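Long-range contact in RabGDI protein (PDB 3P1W), which probably acts as a Rab GDP-dissociation inhibitor, binding GDP-loaded Rab GTPases and inhibiting the release of their nucleotide: residues I92-I105 and Y433-L447. Sequence-based numbering, arbitrary orientation.
Sequences IPKFILVGGNLVKI and YDATSHFETATNDLL
Lys94 NZ is gripped by the loop that leads into helix 440-454: it donates to Thr436 O at 2.8 Å and to Asp434 O at 2.9 Å, the latter bond arriving from above the carbonyl plane. Asp434 OD1 adds a salt bridge, weak as a hydrogen bond, while also accepting from Thr436 N in an Asx turn and from Thr436 OG1 on its syn lone pair. The lysine chain runs extended alongside Thr436 O and His438 O and bends only at its end (chi4 -82°), which turns the ammonium into this cluster of oxygens; a water accepts from NZ and donates to His438 O and Thr441 OG1. Next along, a single beta bridge joins Phe95 and His438, with Phe95 N bonded to Ser437 O at 2.8 Å. This buried junction, near the centre of the GDI chain, joins the loop ahead of helix 440-454 to the residues leading into strand 96-97, which itself pairs with strand 248-251. Beyond the bridge the packing is mainly apolar. The Ile105 and Leu446 side chains pass in opposite directions, their CD1 atoms 3.8 Å apart, beside Ile34 of helix 30-41. Leu102, its CG turned away from the backbone N (chi1 176°), sets CD2 over the centre of the Phe439 ring, 3.7 Å from the centroid.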
ATOM      1  N   ILE A  92      -3.558  -7.042  -4.826  1.00 16.36           N
ATOM      2  CA  ILE A  92      -3.149  -5.704  -4.443  1.00 15.70           C
ATOM      3  C   ILE A  92      -1.861  -5.812  -3.613  1.00 17.10           C
ATOM      4  O   ILE A  92      -1.900  -5.720  -2.376  1.00 17.85           O
ATOM      5  CB  ILE A  92      -4.268  -4.943  -3.702  1.00 16.10           C
ATOM      6  CG1 ILE A  92      -5.560  -4.912  -4.525  1.00 15.63           C
ATOM      7  CG2 ILE A  92      -3.834  -3.495  -3.354  1.00 14.70           C
ATOM      8  CD1 ILE A  92      -6.739  -4.164  -3.888  1.00 15.61           C
ATOM      9  N   PRO A  93      -0.718  -6.025  -4.296  1.00 18.27           N
ATOM     10  CA  PRO A  93       0.550  -6.175  -3.595  1.00 19.21           C
ATOM     11  C   PRO A  93       1.049  -4.805  -3.192  1.00 20.09           C
ATOM     12  O   PRO A  93       1.381  -3.949  -4.055  1.00 22.20           O
ATOM     13  CB  PRO A  93       1.473  -6.819  -4.627  1.00 20.65           C
ATOM     14  CG  PRO A  93       0.927  -6.405  -5.983  1.00 18.15           C
ATOM     15  CD  PRO A  93      -0.585  -6.225  -5.757  1.00 17.78           C
ATOM     16  N   LYS A  94       1.019  -4.547  -1.908  1.00 18.26           N
ATOM     17  CA  LYS A  94       1.591  -3.317  -1.388  1.00 18.49           C
ATOM     18  C   LYS A  94       2.766  -3.663  -0.483  1.00 19.62           C
ATOM     19  O   LYS A  94       2.624  -4.436   0.474  1.00 21.36           O
ATOM     20  CB  LYS A  94       0.542  -2.529  -0.630  1.00 17.94           C
ATOM     21  CG  LYS A  94      -0.458  -1.794  -1.549  1.00 16.48           C
ATOM     22  CD  LYS A  94      -1.650  -1.271  -0.825  1.00 17.59           C
ATOM     23  CE  LYS A  94      -2.614  -0.507  -1.761  1.00 16.68           C
ATOM     24  NZ  LYS A  94      -2.267   0.932  -2.061  1.00 15.28           N
ATOM     25  N   PHE A  95       3.899  -3.052  -0.743  1.00 19.36           N
ATOM     26  CA  PHE A  95       5.029  -3.207   0.163  1.00 20.09           C
ATOM     27  C   PHE A  95       4.907  -2.345   1.435  1.00 20.43           C
ATOM     28  O   PHE A  95       4.167  -1.371   1.496  1.00 20.66           O
ATOM     29  CB  PHE A  95       6.334  -2.883  -0.560  1.00 19.41           C
ATOM     30  CG  PHE A  95       6.625  -3.727  -1.753  1.00 19.48           C
ATOM     31  CD1 PHE A  95       6.275  -5.059  -1.819  1.00 21.15           C
ATOM     32  CD2 PHE A  95       7.348  -3.193  -2.809  1.00 18.15           C
ATOM     33  CE1 PHE A  95       6.615  -5.830  -2.920  1.00 20.76           C
ATOM     34  CE2 PHE A  95       7.670  -3.969  -3.906  1.00 19.91           C
ATOM     35  CZ  PHE A  95       7.310  -5.288  -3.951  1.00 20.37           C
ATOM     36  N   ILE A  96       5.642  -2.728   2.473  1.00 21.46           N
ATOM     37  CA  ILE A  96       5.461  -2.155   3.812  1.00 22.32           C
ATOM     38  C   ILE A  96       6.747  -1.475   4.279  1.00 23.60           C
ATOM     39  O   ILE A  96       7.821  -2.084   4.281  1.00 23.62           O
ATOM     40  CB  ILE A  96       5.049  -3.302   4.746  1.00 23.22           C
ATOM     41  CG1 ILE A  96       3.679  -3.842   4.315  1.00 23.37           C
ATOM     42  CG2 ILE A  96       5.047  -2.880   6.230  1.00 24.87           C
ATOM     43  CD1 ILE A  96       3.432  -5.269   4.764  1.00 26.58           C
ATOM     44  N   LEU A  97       6.644  -0.201   4.646  1.00 23.71           N
ATOM     45  CA  LEU A  97       7.790   0.563   5.114  1.00 24.74           C
ATOM     46  C   LEU A  97       8.221   0.053   6.500  1.00 26.14           C
ATOM     47  O   LEU A  97       7.403  -0.013   7.432  1.00 26.45           O
ATOM     48  CB  LEU A  97       7.442   2.058   5.160  1.00 25.09           C
ATOM     49  CG  LEU A  97       8.583   3.049   5.443  1.00 26.14           C
ATOM     50  CD1 LEU A  97       9.625   3.113   4.303  1.00 27.03           C
ATOM     51  CD2 LEU A  97       8.036   4.457   5.724  1.00 28.34           C
ATOM     52  N   VAL A  98       9.489  -0.340   6.612  1.00 26.93           N
ATOM     53  CA  VAL A  98      10.035  -0.903   7.870  1.00 29.00           C
ATOM     54  C   VAL A  98       9.703  -0.027   9.078  1.00 29.72           C
ATOM     55  O   VAL A  98       9.311  -0.537  10.118  1.00 31.65           O
ATOM     56  CB  VAL A  98      11.542  -1.137   7.769  1.00 29.72           C
ATOM     57  CG1 VAL A  98      12.155  -1.499   9.172  1.00 33.00           C
ATOM     58  CG2 VAL A  98      11.810  -2.230   6.780  1.00 30.77           C
ATOM     59  N   GLY A  99       9.803   1.289   8.923  1.00 29.92           N
ATOM     60  CA  GLY A  99       9.543   2.218  10.033  1.00 31.19           C
ATOM     61  C   GLY A  99       8.121   2.760  10.133  1.00 31.09           C
ATOM     62  O   GLY A  99       7.837   3.630  10.963  1.00 32.06           O
ATOM     63  N   GLY A 100       7.221   2.261   9.289  1.00 29.72           N
ATOM     64  CA  GLY A 100       5.855   2.741   9.292  1.00 29.35           C
ATOM     65  C   GLY A 100       5.015   2.105  10.390  1.00 30.29           C
ATOM     66  O   GLY A 100       5.483   1.252  11.150  1.00 30.63           O
ATOM     67  N   ASN A 101       3.741   2.491  10.403  1.00 30.04           N
ATOM     68  CA  ASN A 101       2.791   2.082  11.425  1.00 30.67           C
ATOM     69  C   ASN A 101       2.222   0.678  11.303  1.00 30.17           C
ATOM     70  O   ASN A 101       1.868   0.090  12.335  1.00 32.15           O
ATOM     71  CB  ASN A 101       1.672   3.119  11.509  1.00 30.27           C
ATOM     72  CG  ASN A 101       2.171   4.461  12.010  1.00 33.25           C
ATOM     73  OD1 ASN A 101       3.105   4.516  12.794  1.00 36.15           O
ATOM     74  ND2 ASN A 101       1.559   5.542  11.555  1.00 35.79           N
ATOM     75  N   LEU A 102       2.117   0.125  10.085  1.00 29.02           N
ATOM     76  CA  LEU A 102       1.606  -1.237   9.972  1.00 28.59           C
ATOM     77  C   LEU A 102       2.526  -2.180  10.735  1.00 29.52           C
ATOM     78  O   LEU A 102       2.056  -3.078  11.429  1.00 29.43           O
ATOM     79  CB  LEU A 102       1.461  -1.720   8.530  1.00 27.86           C
ATOM     80  CG  LEU A 102       1.004  -3.191   8.469  1.00 27.71           C
ATOM     81  CD1 LEU A 102      -0.329  -3.399   9.174  1.00 28.93           C
ATOM     82  CD2 LEU A 102       0.935  -3.703   7.014  1.00 26.95           C
ATOM     83  N   VAL A 103       3.830  -1.971  10.586  1.00 29.08           N
ATOM     84  CA  VAL A 103       4.801  -2.782  11.322  1.00 30.35           C
ATOM     85  C   VAL A 103       4.566  -2.671  12.825  1.00 32.05           C
ATOM     86  O   VAL A 103       4.595  -3.682  13.522  1.00 33.62           O
ATOM     87  CB  VAL A 103       6.244  -2.450  10.937  1.00 29.99           C
ATOM     88  CG1 VAL A 103       7.238  -3.067  11.938  1.00 31.80           C
ATOM     89  CG2 VAL A 103       6.528  -2.955   9.526  1.00 27.29           C
ATOM     90  N   LYS A 104       4.298  -1.459  13.313  1.00 32.46           N
ATOM     91  CA  LYS A 104       4.046  -1.248  14.742  1.00 34.75           C
ATOM     92  C   LYS A 104       2.777  -1.972  15.178  1.00 34.94           C
ATOM     93  O   LYS A 104       2.741  -2.589  16.237  1.00 34.86           O
ATOM     94  CB  LYS A 104       3.955   0.250  15.079  1.00 34.98           C
ATOM     95  CG  LYS A 104       5.250   1.000  14.849  1.00 37.86           C
ATOM     96  CD  LYS A 104       5.106   2.508  15.053  1.00 39.65           C
ATOM     97  CE  LYS A 104       6.435   3.198  14.797  1.00 42.99           C
ATOM     98  NZ  LYS A 104       6.455   4.638  15.158  1.00 44.82           N
ATOM     99  N   ILE A 105       1.741  -1.902  14.344  1.00 33.12           N
ATOM    100  CA  ILE A 105       0.484  -2.595  14.594  1.00 34.24           C
ATOM    101  C   ILE A 105       0.669  -4.100  14.644  1.00 35.85           C
ATOM    102  O   ILE A 105       0.116  -4.764  15.533  1.00 37.70           O
ATOM    103  CB  ILE A 105      -0.577  -2.250  13.537  1.00 32.25           C
ATOM    104  CG1 ILE A 105      -1.081  -0.830  13.749  1.00 32.40           C
ATOM    105  CG2 ILE A 105      -1.747  -3.203  13.605  1.00 33.73           C
ATOM    106  CD1 ILE A 105      -1.900  -0.293  12.553  1.00 30.61           C
ATOM    107  N   TYR A 433      -8.827   0.346  -1.673  1.00 14.91           N
ATOM    108  CA  TYR A 433      -7.357   0.397  -1.787  1.00 14.89           C
ATOM    109  C   TYR A 433      -6.984   1.249  -3.002  1.00 14.86           C
ATOM    110  O   TYR A 433      -7.531   1.063  -4.084  1.00 13.62           O
ATOM    111  CB  TYR A 433      -6.726  -1.001  -1.878  1.00 14.62           C
ATOM    112  CG  TYR A 433      -6.991  -1.800  -0.642  1.00 15.59           C
ATOM    113  CD1 TYR A 433      -6.174  -1.702   0.471  1.00 16.35           C
ATOM    114  CD2 TYR A 433      -8.149  -2.563  -0.548  1.00 16.15           C
ATOM    115  CE1 TYR A 433      -6.484  -2.378   1.629  1.00 18.35           C
ATOM    116  CE2 TYR A 433      -8.468  -3.240   0.608  1.00 18.77           C
ATOM    117  CZ  TYR A 433      -7.628  -3.143   1.685  1.00 18.77           C
ATOM    118  OH  TYR A 433      -7.970  -3.792   2.842  1.00 19.09           O
ATOM    119  N   ASP A 434      -6.068   2.190  -2.777  1.00 14.95           N
ATOM    120  CA  ASP A 434      -5.604   3.097  -3.859  1.00 15.02           C
ATOM    121  C   ASP A 434      -4.432   2.514  -4.641  1.00 14.43           C
ATOM    122  O   ASP A 434      -3.933   1.410  -4.368  1.00 14.26           O
ATOM    123  CB  ASP A 434      -5.317   4.497  -3.281  1.00 15.84           C
ATOM    124  CG  ASP A 434      -4.077   4.541  -2.417  1.00 15.70           C
ATOM    125  OD1 ASP A 434      -3.191   3.664  -2.550  1.00 17.20           O
ATOM    126  OD2 ASP A 434      -3.952   5.477  -1.599  1.00 18.44           O
ATOM    127  N   ALA A 435      -4.007   3.250  -5.674  1.00 14.25           N
ATOM    128  CA  ALA A 435      -2.992   2.782  -6.587  1.00 13.60           C
ATOM    129  C   ALA A 435      -1.584   2.681  -5.983  1.00 13.50           C
ATOM    130  O   ALA A 435      -0.711   2.102  -6.621  1.00 14.37           O
ATOM    131  CB  ALA A 435      -2.943   3.715  -7.848  1.00 13.53           C
ATOM    132  N   THR A 436      -1.339   3.239  -4.797  1.00 13.59           N
ATOM    133  CA  THR A 436       0.055   3.279  -4.289  1.00 13.72           C
ATOM    134  C   THR A 436       0.622   1.846  -4.127  1.00 14.53           C
ATOM    135  O   THR A 436      -0.116   0.925  -3.837  1.00 15.19           O
ATOM    136  CB  THR A 436       0.181   4.060  -2.982  1.00 14.84           C
ATOM    137  OG1 THR A 436      -0.626   3.461  -1.950  1.00 14.25           O
ATOM    138  CG2 THR A 436      -0.288   5.532  -3.164  1.00 13.99           C
ATOM    139  N   SER A 437       1.932   1.712  -4.242  1.00 14.87           N
ATOM    140  CA  SER A 437       2.620   0.413  -4.239  1.00 15.86           C
ATOM    141  C   SER A 437       3.086   0.054  -2.819  1.00 16.52           C
ATOM    142  O   SER A 437       3.735  -0.982  -2.600  1.00 17.11           O
ATOM    143  CB  SER A 437       3.797   0.508  -5.204  1.00 16.72           C
ATOM    144  OG  SER A 437       4.536   1.695  -4.955  1.00 17.49           O
ATOM    145  N   HIS A 438       2.800   0.943  -1.876  1.00 16.83           N
ATOM    146  CA  HIS A 438       3.157   0.744  -0.488  1.00 18.63           C
ATOM    147  C   HIS A 438       1.926   0.941   0.377  1.00 18.22           C
ATOM    148  O   HIS A 438       0.845   1.374  -0.108  1.00 17.78           O
ATOM    149  CB  HIS A 438       4.312   1.671  -0.051  1.00 19.13           C
ATOM    150  CG  HIS A 438       4.167   3.099  -0.485  1.00 20.06           C
ATOM    151  ND1 HIS A 438       3.469   4.035   0.249  1.00 20.22           N
ATOM    152  CD2 HIS A 438       4.667   3.759  -1.558  1.00 20.50           C
ATOM    153  CE1 HIS A 438       3.532   5.204  -0.364  1.00 21.02           C
ATOM    154  NE2 HIS A 438       4.254   5.065  -1.467  1.00 20.01           N
ATOM    155  N   PHE A 439       2.071   0.667   1.671  1.00 19.18           N
ATOM    156  CA  PHE A 439       0.889   0.421   2.511  1.00 19.92           C
ATOM    157  C   PHE A 439       0.375   1.651   3.282  1.00 20.08           C
ATOM    158  O   PHE A 439      -0.689   1.596   3.914  1.00 20.14           O
ATOM    159  CB  PHE A 439       1.210  -0.709   3.495  1.00 21.89           C
ATOM    160  CG  PHE A 439       0.058  -1.624   3.787  1.00 24.04           C
ATOM    161  CD1 PHE A 439      -0.009  -2.867   3.176  1.00 28.98           C
ATOM    162  CD2 PHE A 439      -0.908  -1.287   4.745  1.00 25.57           C
ATOM    163  CE1 PHE A 439      -1.058  -3.732   3.457  1.00 31.80           C
ATOM    164  CE2 PHE A 439      -1.958  -2.118   5.025  1.00 28.27           C
ATOM    165  CZ  PHE A 439      -2.053  -3.344   4.380  1.00 31.98           C
ATOM    166  N   GLU A 440       1.102   2.756   3.242  1.00 20.97           N
ATOM    167  CA  GLU A 440       0.830   3.873   4.167  1.00 21.12           C
ATOM    168  C   GLU A 440      -0.617   4.359   4.132  1.00 20.89           C
ATOM    169  O   GLU A 440      -1.247   4.552   5.181  1.00 19.96           O
ATOM    170  CB  GLU A 440       1.741   5.084   3.907  1.00 21.62           C
ATOM    171  CG  GLU A 440       1.492   6.191   4.921  1.00 24.29           C
ATOM    172  CD  GLU A 440       2.033   7.534   4.537  1.00 26.60           C
ATOM    173  OE1 GLU A 440       2.770   7.644   3.524  1.00 25.02           O
ATOM    174  OE2 GLU A 440       1.710   8.496   5.281  1.00 28.01           O
ATOM    175  N   THR A 441      -1.131   4.595   2.935  1.00 18.54           N
ATOM    176  CA  THR A 441      -2.463   5.170   2.829  1.00 18.85           C
ATOM    177  C   THR A 441      -3.550   4.204   3.340  1.00 18.78           C
ATOM    178  O   THR A 441      -4.580   4.650   3.854  1.00 19.26           O
ATOM    179  CB  THR A 441      -2.764   5.670   1.413  1.00 17.37           C
ATOM    180  OG1 THR A 441      -2.712   4.592   0.490  1.00 15.86           O
ATOM    181  CG2 THR A 441      -1.745   6.766   1.007  1.00 19.82           C
ATOM    182  N   ALA A 442      -3.323   2.896   3.213  1.00 18.33           N
ATOM    183  CA  ALA A 442      -4.225   1.912   3.794  1.00 18.69           C
ATOM    184  C   ALA A 442      -4.164   1.985   5.301  1.00 19.85           C
ATOM    185  O   ALA A 442      -5.202   1.952   5.966  1.00 20.68           O
ATOM    186  CB  ALA A 442      -3.908   0.507   3.327  1.00 18.24           C
ATOM    187  N   THR A 443      -2.959   2.023   5.850  1.00 20.48           N
ATOM    188  CA  THR A 443      -2.791   2.106   7.314  1.00 21.64           C
ATOM    189  C   THR A 443      -3.433   3.401   7.848  1.00 22.02           C
ATOM    190  O   THR A 443      -4.107   3.384   8.904  1.00 23.48           O
ATOM    191  CB  THR A 443      -1.318   2.037   7.726  1.00 22.56           C
ATOM    192  OG1 THR A 443      -0.698   0.916   7.091  1.00 23.00           O
ATOM    193  CG2 THR A 443      -1.184   1.896   9.273  1.00 23.27           C
ATOM    194  N   ASN A 444      -3.239   4.512   7.143  1.00 21.45           N
ATOM    195  CA  ASN A 444      -3.855   5.785   7.529  1.00 22.92           C
ATOM    196  C   ASN A 444      -5.377   5.688   7.651  1.00 23.06           C
ATOM    197  O   ASN A 444      -5.961   6.193   8.621  1.00 23.85           O
ATOM    198  CB  ASN A 444      -3.515   6.910   6.570  1.00 22.23           C
ATOM    199  CG  ASN A 444      -2.028   7.347   6.657  1.00 26.69           C
ATOM    200  OD1 ASN A 444      -1.332   7.039   7.614  1.00 25.12           O
ATOM    201  ND2 ASN A 444      -1.565   8.047   5.636  1.00 26.17           N
ATOM    202  N   ASP A 445      -6.005   5.028   6.679  1.00 21.95           N
ATOM    203  CA  ASP A 445      -7.455   4.855   6.703  1.00 22.58           C
ATOM    204  C   ASP A 445      -7.890   4.025   7.896  1.00 22.82           C
ATOM    205  O   ASP A 445      -8.806   4.417   8.605  1.00 24.80           O
ATOM    206  CB  ASP A 445      -7.945   4.198   5.412  1.00 20.15           C
ATOM    207  CG  ASP A 445      -9.468   4.019   5.377  1.00 23.63           C
ATOM    208  OD1 ASP A 445     -10.201   5.001   5.635  1.00 21.31           O
ATOM    209  OD2 ASP A 445      -9.905   2.880   5.084  1.00 22.20           O
ATOM    210  N   LEU A 446      -7.249   2.880   8.127  1.00 23.67           N
ATOM    211  CA  LEU A 446      -7.645   2.042   9.267  1.00 24.55           C
ATOM    212  C   LEU A 446      -7.367   2.741  10.590  1.00 26.60           C
ATOM    213  O   LEU A 446      -8.165   2.622  11.518  1.00 25.58           O
ATOM    214  CB  LEU A 446      -7.052   0.620   9.192  1.00 25.04           C
ATOM    215  CG  LEU A 446      -5.569   0.364   9.471  1.00 24.84           C
ATOM    216  CD1 LEU A 446      -5.383   0.210  10.993  1.00 25.03           C
ATOM    217  CD2 LEU A 446      -5.108  -0.913   8.749  1.00 25.06           C
ATOM    218  N   LEU A 447      -6.290   3.523  10.663  1.00 26.00           N
ATOM    219  CA  LEU A 447      -6.038   4.327  11.870  1.00 28.27           C
ATOM    220  C   LEU A 447      -7.110   5.392  12.122  1.00 28.99           C
ATOM    221  O   LEU A 447      -7.480   5.635  13.267  1.00 30.10           O
ATOM    222  CB  LEU A 447      -4.659   4.969  11.830  1.00 27.85           C
ATOM    223  CG  LEU A 447      -3.532   3.958  12.056  1.00 29.48           C
ATOM    224  CD1 LEU A 447      -2.193   4.648  11.863  1.00 30.42           C
ATOM    225  CD2 LEU A 447      -3.620   3.310  13.453  1.00 30.58           C
TER
HETATM  226  O   HOH W   1      -4.772   1.941  -0.102  1.00 17.38           O
HETATM  227  O   HOH W   2      -1.748   2.085   0.575  1.00 17.96           O
HETATM  228  O   HOH W   3       4.057   1.247   4.314  1.00 21.44           O
HETATM  229  O   HOH W   4       0.216   5.228   8.948  1.00 35.09           O